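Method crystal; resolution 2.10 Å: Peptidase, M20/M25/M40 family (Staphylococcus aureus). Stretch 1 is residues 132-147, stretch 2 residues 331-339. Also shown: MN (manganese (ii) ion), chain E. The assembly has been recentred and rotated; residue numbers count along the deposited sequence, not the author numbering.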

# COMPACT_ATOMS: atom_id res chain seq x y z
N VAL A 132 15.83 -10.16 49.80
CA VAL A 132 16.57 -9.47 48.77
C VAL A 132 16.76 -10.43 47.60
O VAL A 132 17.24 -11.55 47.79
CB VAL A 132 17.93 -8.99 49.29
CG1 VAL A 132 18.69 -8.27 48.19
CG2 VAL A 132 17.73 -8.09 50.49
N ILE A 133 16.35 -9.99 46.41
CA ILE A 133 16.45 -10.78 45.20
C ILE A 133 17.54 -10.19 44.30
O ILE A 133 17.39 -9.10 43.76
CB ILE A 133 15.09 -10.81 44.43
CG1 ILE A 133 14.00 -11.47 45.28
CG2 ILE A 133 15.23 -11.53 43.08
CD1 ILE A 133 12.59 -11.30 44.72
N HIS A 134 18.64 -10.93 44.15
CA HIS A 134 19.67 -10.58 43.18
C HIS A 134 19.45 -11.43 41.93
O HIS A 134 19.69 -12.64 41.94
CB HIS A 134 21.07 -10.79 43.77
CG HIS A 134 21.47 -9.76 44.79
ND1 HIS A 134 21.52 -10.03 46.14
CD2 HIS A 134 21.84 -8.47 44.64
CE1 HIS A 134 21.92 -8.95 46.78
NE2 HIS A 134 22.11 -7.98 45.90
N GLN A 135 18.98 -10.78 40.86
CA GLN A 135 18.48 -11.48 39.68
C GLN A 135 19.43 -11.40 38.48
O GLN A 135 19.85 -10.31 38.10
CB GLN A 135 17.10 -10.93 39.28
CG GLN A 135 16.37 -11.73 38.21
CD GLN A 135 15.36 -10.90 37.46
OE1 GLN A 135 14.37 -10.43 38.02
NE2 GLN A 135 15.61 -10.70 36.17
N PRO A 136 19.76 -12.55 37.89
CA PRO A 136 20.49 -12.58 36.62
C PRO A 136 19.52 -12.50 35.44
O PRO A 136 18.30 -12.50 35.63
CB PRO A 136 21.14 -13.97 36.64
CG PRO A 136 20.16 -14.81 37.35
CD PRO A 136 19.57 -13.91 38.42
N ALA A 137 20.08 -12.43 34.23
CA ALA A 137 19.35 -12.75 33.00
C ALA A 137 18.11 -11.90 32.72
O ALA A 137 17.19 -12.36 32.04
CB ALA A 137 19.00 -14.25 32.98
N GLU A 138 18.07 -10.67 33.22
CA GLU A 138 16.94 -9.77 32.99
C GLU A 138 16.80 -9.40 31.50
O GLU A 138 15.69 -9.29 30.99
CB GLU A 138 17.07 -8.51 33.86
CG GLU A 138 15.86 -7.56 33.83
CD GLU A 138 15.78 -6.67 32.59
OE1 GLU A 138 16.85 -6.27 32.06
OE2 GLU A 138 14.65 -6.38 32.14
N GLU A 139 17.93 -9.25 30.82
CA GLU A 139 17.97 -8.62 29.49
C GLU A 139 17.54 -9.48 28.31
O GLU A 139 17.09 -8.95 27.28
CB GLU A 139 19.36 -8.04 29.23
CG GLU A 139 19.74 -6.91 30.17
CD GLU A 139 18.99 -5.61 29.89
OE1 GLU A 139 18.04 -5.60 29.08
OE2 GLU A 139 19.37 -4.58 30.49
N VAL A 140 17.70 -10.79 28.44
CA VAL A 140 17.48 -11.71 27.31
C VAL A 140 16.40 -12.74 27.67
O VAL A 140 16.53 -13.42 28.68
CB VAL A 140 18.79 -12.42 26.87
CG1 VAL A 140 18.58 -13.19 25.57
CG2 VAL A 140 19.93 -11.43 26.73
N PRO A 141 15.33 -12.83 26.85
CA PRO A 141 14.31 -13.88 27.01
C PRO A 141 14.94 -15.27 27.07
O PRO A 141 15.91 -15.53 26.35
CB PRO A 141 13.46 -13.74 25.74
CG PRO A 141 13.63 -12.31 25.32
CD PRO A 141 15.01 -11.90 25.74
N PRO A 142 14.41 -16.19 27.91
CA PRO A 142 13.20 -16.09 28.74
C PRO A 142 13.36 -15.25 30.02
O PRO A 142 12.38 -15.00 30.71
CB PRO A 142 12.93 -17.55 29.11
CG PRO A 142 14.28 -18.17 29.15
CD PRO A 142 15.09 -17.48 28.09
N GLY A 143 14.59 -14.82 30.31
CA GLY A 143 14.84 -13.95 31.46
C GLY A 143 15.14 -14.70 32.74
O GLY A 143 15.09 -15.94 32.78
N GLY A 144 15.43 -13.96 33.80
CA GLY A 144 15.76 -14.54 35.10
C GLY A 144 14.59 -14.62 36.07
O GLY A 144 14.49 -15.59 36.83
N ALA A 145 13.72 -13.61 36.03
CA ALA A 145 12.60 -13.50 36.96
C ALA A 145 11.75 -14.76 36.93
O ALA A 145 11.38 -15.30 37.97
CB ALA A 145 11.77 -12.28 36.66
N LYS A 146 11.47 -15.20 35.71
CA LYS A 146 10.71 -16.41 35.44
C LYS A 146 11.34 -17.62 36.13
O LYS A 146 10.69 -18.28 36.94
CB LYS A 146 10.62 -16.63 33.92
CG LYS A 146 9.52 -17.56 33.46
CD LYS A 146 9.38 -17.51 31.93
CE LYS A 146 8.39 -18.54 31.41
NZ LYS A 146 6.99 -18.19 31.77
N THR A 147 12.61 -17.88 35.82
CA THR A 147 13.34 -19.01 36.40
C THR A 147 13.41 -18.95 37.93
O THR A 147 13.37 -19.99 38.60
CB THR A 147 14.74 -19.10 35.81
MN MN E . 18.12 -2.93 29.85
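Stretch 2 (331-339) PSEDFAYYA

The contact between the two stretches is organised around the carboxylate of Asp334, whose CA-to-CB bond points toward stretch 1, and which is held by three residues there. Gln135 NE2 donates to Asp334 OD1 at 2.8 Å with an N-H...acceptor angle of 158°, close enough to linear for a sound hydrogen bond. The other oxygen meets two successive backbone amides of stretch 1: Ala145 N donates to Asp334 OD2 at 3.0 Å and 167°, while Gly144 N to Asp334 OD2, at 3.1 Å but only 129°, is a weak bond. Water 2 adds to this arrangement, donating to Asp334 OD2 at 2.8 Å and accepting from Lys146 N at 3.0 Å, so that the carboxylate also reaches the next backbone amide of the helix indirectly. The same water lies 2.9 Å from Pro142 O, to which it donates.

The backbone of Asp334 is tied down as well. Its N donates to Glu138 OE2 at 3.2 Å and 163°, in keeping with Glu138 and Asp334 being the pair whose CA atoms approach most closely across the stretches, at 5.9 Å. The CA-to-CB bond of Glu138 points sideways, but a t, m side chain brings its end nearer to stretch 2. There Glu138 OE2 lies 3.4 Å from Glu333 OE2, a contact of like charges and not a hydrogen bond. Glu333 OE2 accepts from Phe335 N at 3.1 Å, a capping bond ahead of the weakly bonded helix of about 335-339. On the other side chain oxygen of Glu138, water 1 donates to Glu138 OE1 at 2.4 Å; it is also a ligand of the manganese ion, at 2.4 Å from MN, which Glu139 OE2 binds at 2.2 Å.

A further polar link lies at Tyr338. Its OH donates to Gln135 OE1 at 2.4 Å, a very short hydrogen bond, with the acceptor at the ring edge near its plane. Gln135, at the end of the strand 132-135, thus uses both ends of its amide toward stretch 2, and its NE2 additionally donates to Pro136 O at 3.3 Å.

Apolar packing accompanies these bonds, chiefly around the two tyrosines. Ala145 points toward stretch 2 and sits over one face of the Tyr338 ring, its CB 3.5 Å from Tyr338 CZ; the same CB is 4.0 Å from Tyr337 CB. Ile133 also points toward stretch 2, with CG2 3.7 Å from Tyr338 OH and CD1 4.2 Å from Tyr338 CE1. Farther out, Lys146 CB lies over one face of the Tyr337 ring, and Lys146 CD comes within 4.2 Å of Tyr337 OH.

Close approach is helped by Gly143, whose CA is 3.7 Å from Asp334 OD2: an ideal CB there would stand 2.7 Å from Asp334 OD2, a clash, and its phi/psi of 89/177° independently calls for glycine. In all, the two stretches bury 514 Å² between them, both sides summed.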

# COMPACT_ATOMS: atom_id res chain seq x y z
N PRO A 331 10.74 0.83 27.41
CA PRO A 331 11.32 -0.52 27.35
C PRO A 331 10.53 -1.58 28.13
O PRO A 331 9.74 -1.25 29.01
CB PRO A 331 12.71 -0.33 27.96
CG PRO A 331 12.58 0.82 28.85
CD PRO A 331 11.55 1.73 28.25
N SER A 332 10.75 -2.85 27.80
CA SER A 332 10.14 -3.93 28.55
C SER A 332 11.11 -4.30 29.66
O SER A 332 12.30 -3.98 29.60
CB SER A 332 9.79 -5.12 27.65
OG SER A 332 10.81 -6.10 27.70
N GLU A 333 10.59 -4.96 30.69
CA GLU A 333 11.32 -5.20 31.91
C GLU A 333 10.78 -6.50 32.49
O GLU A 333 9.56 -6.66 32.63
CB GLU A 333 11.09 -4.00 32.85
CG GLU A 333 11.46 -4.20 34.30
CD GLU A 333 12.92 -4.51 34.52
OE1 GLU A 333 13.76 -3.70 34.07
OE2 GLU A 333 13.22 -5.56 35.13
N ASP A 334 11.67 -7.43 32.84
CA ASP A 334 11.18 -8.72 33.35
C ASP A 334 10.74 -8.72 34.81
O ASP A 334 10.17 -9.70 35.29
CB ASP A 334 12.08 -9.90 32.95
CG ASP A 334 13.08 -10.31 34.02
OD1 ASP A 334 13.34 -9.53 34.96
OD2 ASP A 334 13.62 -11.43 33.90
N PHE A 335 10.94 -7.59 35.49
CA PHE A 335 10.29 -7.35 36.78
C PHE A 335 8.79 -7.57 36.66
O PHE A 335 8.11 -7.88 37.64
CB PHE A 335 10.57 -5.92 37.27
CG PHE A 335 10.05 -5.64 38.66
CD1 PHE A 335 10.85 -5.87 39.77
CD2 PHE A 335 8.76 -5.14 38.85
CE1 PHE A 335 10.39 -5.63 41.05
CE2 PHE A 335 8.28 -4.88 40.12
CZ PHE A 335 9.10 -5.13 41.24
N ALA A 336 8.27 -7.39 35.44
CA ALA A 336 6.84 -7.55 35.17
C ALA A 336 6.31 -8.92 35.57
O ALA A 336 5.13 -9.06 35.90
CB ALA A 336 6.54 -7.28 33.72
N TYR A 337 7.17 -9.93 35.52
CA TYR A 337 6.85 -11.28 36.00
C TYR A 337 6.58 -11.33 37.50
O TYR A 337 5.64 -11.99 37.93
CB TYR A 337 7.94 -12.28 35.63
CG TYR A 337 7.91 -12.73 34.18
CD1 TYR A 337 6.81 -13.42 33.66
CD2 TYR A 337 8.99 -12.48 33.34
CE1 TYR A 337 6.79 -13.83 32.33
CE2 TYR A 337 8.99 -12.88 32.02
CZ TYR A 337 7.88 -13.55 31.52
OH TYR A 337 7.89 -13.95 30.21
N TYR A 338 7.39 -10.63 38.31
CA TYR A 338 7.10 -10.49 39.74
C TYR A 338 5.78 -9.77 39.93
O TYR A 338 4.94 -10.19 40.73
CB TYR A 338 8.18 -9.67 40.48
CG TYR A 338 9.57 -10.18 40.31
CD1 TYR A 338 9.97 -11.38 40.90
CD2 TYR A 338 10.50 -9.46 39.57
CE1 TYR A 338 11.24 -11.86 40.74
CE2 TYR A 338 11.79 -9.94 39.41
CZ TYR A 338 12.15 -11.14 40.00
OH TYR A 338 13.42 -11.63 39.86
N ALA A 339 5.60 -8.69 39.17
CA ALA A 339 4.46 -7.81 39.31
C ALA A 339 3.14 -8.50 38.96
O ALA A 339 2.07 -7.98 39.26
CB ALA A 339 4.66 -6.56 38.47
O HOH W 1 16.53 -3.98 31.37
O HOH W 2 12.00 -13.61 33.18